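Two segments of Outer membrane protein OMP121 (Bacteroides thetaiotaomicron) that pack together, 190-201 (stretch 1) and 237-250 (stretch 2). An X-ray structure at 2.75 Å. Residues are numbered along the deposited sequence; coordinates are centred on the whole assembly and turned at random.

Stretch 1, residues 190-201: RLPEFQNEFGMG
Stretch 2, residues 237-250: PYVAMPDNIKDFFD

Two irregular segments can pack without sharing a sheet or a helix pair, provided that a few apolar side chains interlock and the polar groups at the margin find room. OMP121 offers a compact example, with 479 Å² buried between the two stretches and no clear hydrogen bond across them. At the apolar centre, L191 (m, t) points toward the second stretch and packs its branched end among I245, K246 and F249: CD1 lies 3.9 Å from I245 CG2 and 3.7 Å from K246 CA, and CD2 lies 4.1 Å from F249 CE1. I245 (m, t) in turn places CD1 3.5 Å from F194 CZ, F194 having chi1 near -61°.

The chain of stretch 1 is extended from R190 to Q195, with phi/psi of -104/159 at L191 and -103/159 at F194. Facing it, N244 to F248 adopt helical angles. A type I turn from M241 to N244, closed by N244 N to M241 O at 3.0 Å, leads into this segment. The register is antiparallel: L191 CA sits 7.5 Å from K246 CA, and N196 CA 5.7 Å from A240 CA.

That closer approach suits the small side chain of A240, whose CB lies 3.6 Å from N196 O and 3.8 Å from N196 CB. N196 (m) also sets OD1 3.3 Å from P242 CA, against the start of the turn; the same oxygen is hydrogen-bonded elsewhere in the structure. The side chain of Q195 reaches forward along its own stretch, where OE1 accepts from F198 N at 2.6 Å, bracing stretch 1 internally.

At the far polar edge Y238 (t) starts sideways, but its hydroxyl reaches the backbone, with OH 3.0 Å from G199 CA and 3.1 Å from G199 N. Glycine makes this possible: an ideal CB at G199 would lie 2.5 Å from Y238 OH, a clash.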

# COMPACT_ATOMS: atom_id res chain seq x y z
N ARG B 190 -2.59 -20.16 34.11
CA ARG B 190 -1.93 -19.39 35.16
C ARG B 190 -2.07 -17.92 34.80
O ARG B 190 -1.57 -17.49 33.76
CB ARG B 190 -0.47 -19.82 35.32
CG ARG B 190 0.57 -18.72 35.45
CD ARG B 190 0.86 -18.34 36.90
NE ARG B 190 1.33 -19.46 37.72
CZ ARG B 190 2.60 -19.78 37.90
NH1 ARG B 190 3.55 -19.06 37.32
NH2 ARG B 190 2.94 -20.80 38.67
N LEU B 191 -2.80 -17.19 35.61
CA LEU B 191 -2.84 -15.75 35.56
C LEU B 191 -2.01 -15.21 36.71
O LEU B 191 -1.76 -15.93 37.68
CB LEU B 191 -4.27 -15.23 35.65
CG LEU B 191 -5.20 -15.60 34.50
CD1 LEU B 191 -6.63 -15.26 34.84
CD2 LEU B 191 -4.78 -14.88 33.24
N PRO B 192 -1.56 -13.97 36.64
CA PRO B 192 -0.75 -13.44 37.73
C PRO B 192 -1.56 -13.37 39.01
O PRO B 192 -2.76 -13.11 39.00
CB PRO B 192 -0.35 -12.05 37.23
CG PRO B 192 -0.43 -12.16 35.77
CD PRO B 192 -1.61 -13.01 35.52
N GLU B 193 -0.89 -13.64 40.12
CA GLU B 193 -1.57 -13.55 41.40
C GLU B 193 -1.71 -12.09 41.78
O GLU B 193 -0.73 -11.35 41.80
CB GLU B 193 -0.81 -14.32 42.47
CG GLU B 193 -1.45 -14.26 43.82
CD GLU B 193 -0.65 -14.95 44.86
OE1 GLU B 193 0.43 -15.46 44.52
OE2 GLU B 193 -1.09 -14.98 46.01
N PHE B 194 -2.93 -11.69 42.09
CA PHE B 194 -3.28 -10.30 42.27
C PHE B 194 -3.42 -9.95 43.73
O PHE B 194 -3.64 -10.81 44.58
CB PHE B 194 -4.60 -9.99 41.58
CG PHE B 194 -4.56 -10.22 40.12
CD1 PHE B 194 -3.74 -9.46 39.32
CD2 PHE B 194 -5.35 -11.19 39.54
CE1 PHE B 194 -3.69 -9.67 37.97
CE2 PHE B 194 -5.31 -11.39 38.19
CZ PHE B 194 -4.48 -10.64 37.40
N GLN B 195 -3.30 -8.67 44.01
CA GLN B 195 -3.67 -8.10 45.28
C GLN B 195 -5.15 -7.78 45.24
O GLN B 195 -5.65 -7.28 44.24
CB GLN B 195 -2.83 -6.85 45.54
CG GLN B 195 -3.56 -5.75 46.28
CD GLN B 195 -4.18 -4.75 45.36
OE1 GLN B 195 -5.24 -4.22 45.64
NE2 GLN B 195 -3.53 -4.48 44.24
N ASN B 196 -5.87 -8.09 46.29
CA ASN B 196 -7.28 -7.73 46.38
C ASN B 196 -7.53 -6.83 47.58
O ASN B 196 -8.62 -6.84 48.16
CB ASN B 196 -8.20 -8.95 46.44
CG ASN B 196 -8.22 -9.75 45.14
OD1 ASN B 196 -8.79 -9.31 44.14
ND2 ASN B 196 -7.65 -10.93 45.16
N GLU B 197 -6.54 -6.04 47.97
CA GLU B 197 -6.65 -5.19 49.14
C GLU B 197 -7.06 -3.76 48.80
O GLU B 197 -7.85 -3.16 49.53
CB GLU B 197 -5.32 -5.18 49.89
CG GLU B 197 -5.42 -4.86 51.36
CD GLU B 197 -4.08 -4.89 52.06
OE1 GLU B 197 -3.13 -5.47 51.51
OE2 GLU B 197 -3.99 -4.34 53.18
N PHE B 198 -6.58 -3.22 47.68
CA PHE B 198 -6.82 -1.83 47.30
C PHE B 198 -7.41 -1.77 45.90
O PHE B 198 -7.13 -2.61 45.05
CB PHE B 198 -5.54 -1.01 47.37
CG PHE B 198 -4.67 -1.31 48.56
CD1 PHE B 198 -4.87 -0.65 49.76
CD2 PHE B 198 -3.66 -2.24 48.47
CE1 PHE B 198 -4.09 -0.92 50.84
CE2 PHE B 198 -2.86 -2.51 49.55
CZ PHE B 198 -3.08 -1.85 50.74
N GLY B 199 -8.22 -0.74 45.65
CA GLY B 199 -8.93 -0.62 44.40
C GLY B 199 -8.47 0.54 43.55
O GLY B 199 -7.34 1.05 43.67
N MET B 200 -9.36 0.96 42.65
CA MET B 200 -9.03 1.96 41.65
C MET B 200 -8.53 3.24 42.28
O MET B 200 -9.19 3.82 43.13
CB MET B 200 -10.27 2.26 40.81
CG MET B 200 -10.14 3.41 39.83
SD MET B 200 -11.65 3.61 38.92
CE MET B 200 -12.83 3.52 40.23
N GLY B 201 -7.37 3.68 41.83
CA GLY B 201 -6.88 4.98 42.23
C GLY B 201 -5.41 5.12 41.89
O GLY B 201 -4.78 4.21 41.38
N PRO B 237 -20.49 -0.66 45.03
CA PRO B 237 -19.78 -0.82 46.29
C PRO B 237 -18.30 -1.05 46.05
O PRO B 237 -17.90 -1.81 45.17
CB PRO B 237 -20.44 -2.05 46.91
CG PRO B 237 -21.69 -2.27 46.14
CD PRO B 237 -21.41 -1.77 44.78
N TYR B 238 -17.48 -0.39 46.87
CA TYR B 238 -16.03 -0.43 46.71
C TYR B 238 -15.51 -1.74 47.32
O TYR B 238 -15.07 -1.80 48.46
CB TYR B 238 -15.41 0.80 47.35
CG TYR B 238 -13.98 1.05 46.96
CD1 TYR B 238 -13.58 0.96 45.64
CD2 TYR B 238 -13.03 1.40 47.91
CE1 TYR B 238 -12.29 1.19 45.27
CE2 TYR B 238 -11.73 1.63 47.55
CZ TYR B 238 -11.37 1.52 46.22
OH TYR B 238 -10.08 1.75 45.82
N VAL B 239 -15.59 -2.80 46.53
CA VAL B 239 -15.16 -4.12 46.96
C VAL B 239 -14.30 -4.74 45.88
O VAL B 239 -14.31 -4.30 44.73
CB VAL B 239 -16.34 -5.06 47.28
CG1 VAL B 239 -17.15 -4.54 48.43
CG2 VAL B 239 -17.21 -5.22 46.07
N ALA B 240 -13.56 -5.77 46.25
CA ALA B 240 -12.71 -6.45 45.29
C ALA B 240 -13.49 -7.48 44.50
O ALA B 240 -14.43 -8.10 45.00
CB ALA B 240 -11.54 -7.12 45.99
N MET B 241 -13.08 -7.69 43.25
CA MET B 241 -13.66 -8.70 42.38
C MET B 241 -12.54 -9.62 41.94
O MET B 241 -12.04 -9.51 40.81
CB MET B 241 -14.36 -8.06 41.19
CG MET B 241 -15.48 -7.15 41.58
SD MET B 241 -16.78 -7.36 40.42
CE MET B 241 -17.98 -6.18 40.94
N PRO B 242 -12.14 -10.56 42.79
CA PRO B 242 -10.90 -11.30 42.54
C PRO B 242 -10.92 -12.13 41.29
O PRO B 242 -9.86 -12.43 40.73
CB PRO B 242 -10.77 -12.18 43.79
CG PRO B 242 -11.61 -11.53 44.80
CD PRO B 242 -12.74 -10.93 44.07
N ASP B 243 -12.09 -12.51 40.81
CA ASP B 243 -12.21 -13.37 39.64
C ASP B 243 -12.36 -12.59 38.35
O ASP B 243 -12.65 -13.19 37.31
CB ASP B 243 -13.39 -14.31 39.81
CG ASP B 243 -12.98 -15.69 40.23
OD1 ASP B 243 -11.85 -15.81 40.74
OD2 ASP B 243 -13.78 -16.64 40.04
N ASN B 244 -12.16 -11.27 38.37
CA ASN B 244 -12.62 -10.48 37.24
C ASN B 244 -11.83 -10.80 35.98
O ASN B 244 -12.42 -11.02 34.92
CB ASN B 244 -12.56 -9.00 37.57
CG ASN B 244 -11.19 -8.54 37.92
OD1 ASN B 244 -10.27 -9.34 38.02
ND2 ASN B 244 -11.03 -7.24 38.12
N ILE B 245 -10.51 -10.88 36.07
CA ILE B 245 -9.74 -11.25 34.89
C ILE B 245 -9.97 -12.72 34.54
O ILE B 245 -10.06 -13.07 33.36
CB ILE B 245 -8.26 -10.94 35.11
CG1 ILE B 245 -8.10 -9.43 35.20
CG2 ILE B 245 -7.41 -11.52 34.00
CD1 ILE B 245 -6.70 -8.99 35.32
N LYS B 246 -10.08 -13.59 35.55
CA LYS B 246 -10.29 -15.00 35.29
C LYS B 246 -11.61 -15.23 34.57
O LYS B 246 -11.71 -16.08 33.67
CB LYS B 246 -10.26 -15.80 36.59
CG LYS B 246 -10.26 -17.33 36.42
CD LYS B 246 -10.76 -18.04 37.66
CE LYS B 246 -10.61 -19.56 37.55
NZ LYS B 246 -11.25 -20.08 36.30
N ASP B 247 -12.65 -14.49 34.95
CA ASP B 247 -13.96 -14.65 34.34
C ASP B 247 -14.02 -14.12 32.92
O ASP B 247 -15.00 -14.36 32.22
CB ASP B 247 -15.01 -13.94 35.17
CG ASP B 247 -15.32 -14.66 36.44
OD1 ASP B 247 -14.64 -15.66 36.70
OD2 ASP B 247 -16.23 -14.24 37.16
N PHE B 248 -13.00 -13.38 32.47
CA PHE B 248 -13.07 -12.78 31.15
C PHE B 248 -12.91 -13.84 30.08
O PHE B 248 -13.39 -13.66 28.95
CB PHE B 248 -11.99 -11.70 31.03
CG PHE B 248 -11.67 -11.31 29.63
CD1 PHE B 248 -12.54 -10.52 28.91
CD2 PHE B 248 -10.49 -11.71 29.04
CE1 PHE B 248 -12.24 -10.16 27.62
CE2 PHE B 248 -10.18 -11.35 27.76
CZ PHE B 248 -11.05 -10.58 27.04
N PHE B 249 -12.30 -14.95 30.42
CA PHE B 249 -12.02 -15.96 29.43
C PHE B 249 -13.18 -16.93 29.30
O PHE B 249 -14.04 -17.06 30.17
CB PHE B 249 -10.73 -16.68 29.80
CG PHE B 249 -9.53 -15.78 29.83
CD1 PHE B 249 -9.23 -15.05 30.97
CD2 PHE B 249 -8.71 -15.64 28.73
CE1 PHE B 249 -8.14 -14.22 31.00
CE2 PHE B 249 -7.63 -14.81 28.76
CZ PHE B 249 -7.34 -14.10 29.89
N ASP B 250 -13.23 -17.57 28.15
CA ASP B 250 -14.19 -18.60 27.85
C ASP B 250 -13.51 -19.95 27.99
O ASP B 250 -12.40 -20.05 28.53
CB ASP B 250 -14.73 -18.44 26.42
CG ASP B 250 -15.66 -17.28 26.26
OD1 ASP B 250 -16.18 -16.76 27.26
OD2 ASP B 250 -15.89 -16.91 25.09